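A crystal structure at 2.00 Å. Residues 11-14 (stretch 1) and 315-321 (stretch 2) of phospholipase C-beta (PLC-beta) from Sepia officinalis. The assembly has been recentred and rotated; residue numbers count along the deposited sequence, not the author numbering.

Stretch 1, residues 11-14: IELK
Stretch 2 315-321: PMHRLDL

Two segments some three hundred residues apart in one chain meet here, an irregular strip, Ile11 to Lys14, lying against a short helix, Met316 to Leu319, and the turn that follows it. The contact is small, burying 297 Å² over both sides, and no hydrogen bond crosses it. Its rule is packing around one acidic side chain at the end of a helix.

The backbone sets the frame. Pro315, its ring C-gamma endo, occupies the N-cap position (phi/psi -73/109), and Pro315 O accepts from Leu319 N at 3.0 Å and, weakly, from Arg318 N, also at 3.0 Å. Asp320 N reaches Met316 O at 3.0 Å. Helical angles run from Met316 (-63/-35) through His317 (-64/-27) and Arg318 (-87/-36) to Leu319 (-64/-43); Asp320 then leaves them at -62/157, and Leu321, in t, t (-151°, 165°), follows at -80/75. On the other side the strip is extended at Ile11 (psi 127), bends at Glu12 (-84/-13), and extends again through Leu13 (-65/136) and Lys14 (-131/148). The register is fixed by Leu13 and Asp320, whose CA atoms lie 6.4 Å apart.

The van der Waals contacts of the carboxylate centre on Asp320, whose CA-to-CB bond points toward the strip, with chi1 at -170° (t) and chi2 at 38°. It has the largest covered area of any residue here, 82 Å². Asp320 OD2 lies 3.7 Å from Ile11 CA and 3.5 Å from Glu12 N, the latter an approach without a hydrogen bond. Asp320 OD1 sits 3.6 Å from Leu13 CG and 4.0 Å from Glu12 CB. The carboxylate thus rests against three consecutive residues by proximity alone. Glu12, its CA-to-CB bond sideways, with chi1 m, chi2 t and chi3 -18°, adds no charge pairing to this contact.

Two aliphatic side chains, Ile11 and Leu13, carry their CA-to-CB bonds toward the helix segment and are covered to nearly the same extent, 65 and 67 Å², but only Leu13 makes an apolar side-chain pair. In m, t (-66°, 176°), Leu13 brings CD1 to 3.8 Å from CD2 of Leu319, a buried residue in t, p (-178°, 64°) whose CA-to-CB bond runs sideways. This pair sits beside the carboxylate of the next residue in the chain.

Ile11, in m, m (-57°, -63°), has CD1 against backbone atoms, 3.8 Å from His317 CA and 3.9 Å from Met316 O, as well as the carboxylate. Ile11 CD1 also lies 3.7 Å from Asp320 OD2 and 4.4 Å from His317 CB. The CA-to-CB bond of His317 points away (chi1 71°, p; chi2 -79°). That of Met316 starts sideways in m, m, t, and the end of the side chain leads away; its closest contact with Ile11 is through the carbonyl O.

Lys14, with chi1 m and the remaining angles t, stays out of reach, as does Arg318 (m, t, p, with chi4 at -111°), whose CA-to-CB bond points away. The design lesson is economical: two aliphatic residues flank a bend, and an aspartate just past the helix touches both.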

# COMPACT_ATOMS: atom_id res chain seq x y z
N ILE A 11 -12.35 -15.22 -8.33
CA ILE A 11 -11.85 -14.14 -7.43
C ILE A 11 -12.70 -14.06 -6.15
O ILE A 11 -13.92 -13.94 -6.22
CB ILE A 11 -11.86 -12.77 -8.15
CG1 ILE A 11 -11.03 -12.81 -9.43
CG2 ILE A 11 -11.34 -11.68 -7.23
CD1 ILE A 11 -9.55 -13.10 -9.20
N GLU A 12 -12.03 -14.12 -5.00
CA GLU A 12 -12.72 -14.14 -3.70
C GLU A 12 -13.08 -12.75 -3.18
O GLU A 12 -13.86 -12.64 -2.23
CB GLU A 12 -11.85 -14.86 -2.66
CG GLU A 12 -11.55 -16.32 -2.99
CD GLU A 12 -10.69 -17.00 -1.93
OE1 GLU A 12 -10.04 -16.29 -1.13
OE2 GLU A 12 -10.67 -18.25 -1.90
N LEU A 13 -12.53 -11.70 -3.78
CA LEU A 13 -12.78 -10.32 -3.34
C LEU A 13 -14.24 -9.91 -3.54
O LEU A 13 -14.83 -10.16 -4.59
CB LEU A 13 -11.89 -9.34 -4.10
CG LEU A 13 -10.38 -9.43 -3.87
CD1 LEU A 13 -9.67 -8.44 -4.78
CD2 LEU A 13 -10.03 -9.17 -2.41
N LYS A 14 -14.81 -9.25 -2.52
CA LYS A 14 -16.19 -8.79 -2.56
C LYS A 14 -16.29 -7.32 -2.15
O LYS A 14 -15.50 -6.85 -1.35
CB LYS A 14 -17.04 -9.66 -1.62
CG LYS A 14 -17.16 -11.11 -2.08
CD LYS A 14 -17.44 -12.07 -0.92
CE LYS A 14 -17.28 -13.51 -1.37
NZ LYS A 14 -17.54 -14.48 -0.26
N PRO A 315 -5.35 -5.02 -12.17
CA PRO A 315 -5.59 -6.42 -12.56
C PRO A 315 -6.11 -7.22 -11.37
O PRO A 315 -5.37 -7.49 -10.42
CB PRO A 315 -4.22 -6.91 -13.01
CG PRO A 315 -3.23 -5.99 -12.38
CD PRO A 315 -3.92 -4.69 -12.13
N MET A 316 -7.39 -7.59 -11.43
CA MET A 316 -8.06 -8.20 -10.28
C MET A 316 -7.45 -9.55 -9.89
O MET A 316 -7.38 -9.86 -8.70
CB MET A 316 -9.56 -8.33 -10.54
CG MET A 316 -10.28 -6.98 -10.55
SD MET A 316 -10.20 -6.14 -8.94
CE MET A 316 -10.39 -4.42 -9.42
N HIS A 317 -6.98 -10.32 -10.87
CA HIS A 317 -6.33 -11.61 -10.59
C HIS A 317 -5.03 -11.45 -9.79
O HIS A 317 -4.63 -12.36 -9.06
CB HIS A 317 -6.10 -12.42 -11.89
CG HIS A 317 -5.02 -11.86 -12.78
ND1 HIS A 317 -5.23 -10.78 -13.61
CD2 HIS A 317 -3.73 -12.23 -12.96
CE1 HIS A 317 -4.11 -10.51 -14.26
NE2 HIS A 317 -3.19 -11.37 -13.88
N ARG A 318 -4.38 -10.29 -9.92
CA ARG A 318 -3.18 -9.97 -9.12
C ARG A 318 -3.52 -9.34 -7.77
O ARG A 318 -2.83 -9.58 -6.79
CB ARG A 318 -2.25 -9.03 -9.89
CG ARG A 318 -1.49 -9.69 -11.03
CD ARG A 318 -0.19 -8.94 -11.36
NE ARG A 318 0.82 -9.05 -10.29
CZ ARG A 318 1.24 -8.05 -9.50
NH1 ARG A 318 0.75 -6.81 -9.61
NH2 ARG A 318 2.17 -8.29 -8.58
N LEU A 319 -4.57 -8.52 -7.74
CA LEU A 319 -5.00 -7.87 -6.50
C LEU A 319 -5.47 -8.90 -5.49
O LEU A 319 -5.15 -8.82 -4.31
CB LEU A 319 -6.14 -6.88 -6.78
CG LEU A 319 -6.68 -6.07 -5.59
CD1 LEU A 319 -5.61 -5.16 -5.02
CD2 LEU A 319 -7.90 -5.27 -6.00
N ASP A 320 -6.24 -9.88 -5.97
CA ASP A 320 -6.72 -11.00 -5.17
C ASP A 320 -5.53 -11.81 -4.66
O ASP A 320 -4.45 -11.76 -5.24
CB ASP A 320 -7.65 -11.88 -6.03
CG ASP A 320 -8.39 -12.93 -5.23
OD1 ASP A 320 -8.81 -12.65 -4.09
OD2 ASP A 320 -8.58 -14.05 -5.75
N LEU A 321 -5.72 -12.56 -3.58
CA LEU A 321 -4.66 -13.40 -3.05
C LEU A 321 -4.60 -14.67 -3.89
O LEU A 321 -5.04 -15.74 -3.47
CB LEU A 321 -4.89 -13.69 -1.56
CG LEU A 321 -3.61 -13.93 -0.74
CD1 LEU A 321 -3.91 -13.84 0.74
CD2 LEU A 321 -2.99 -15.27 -1.09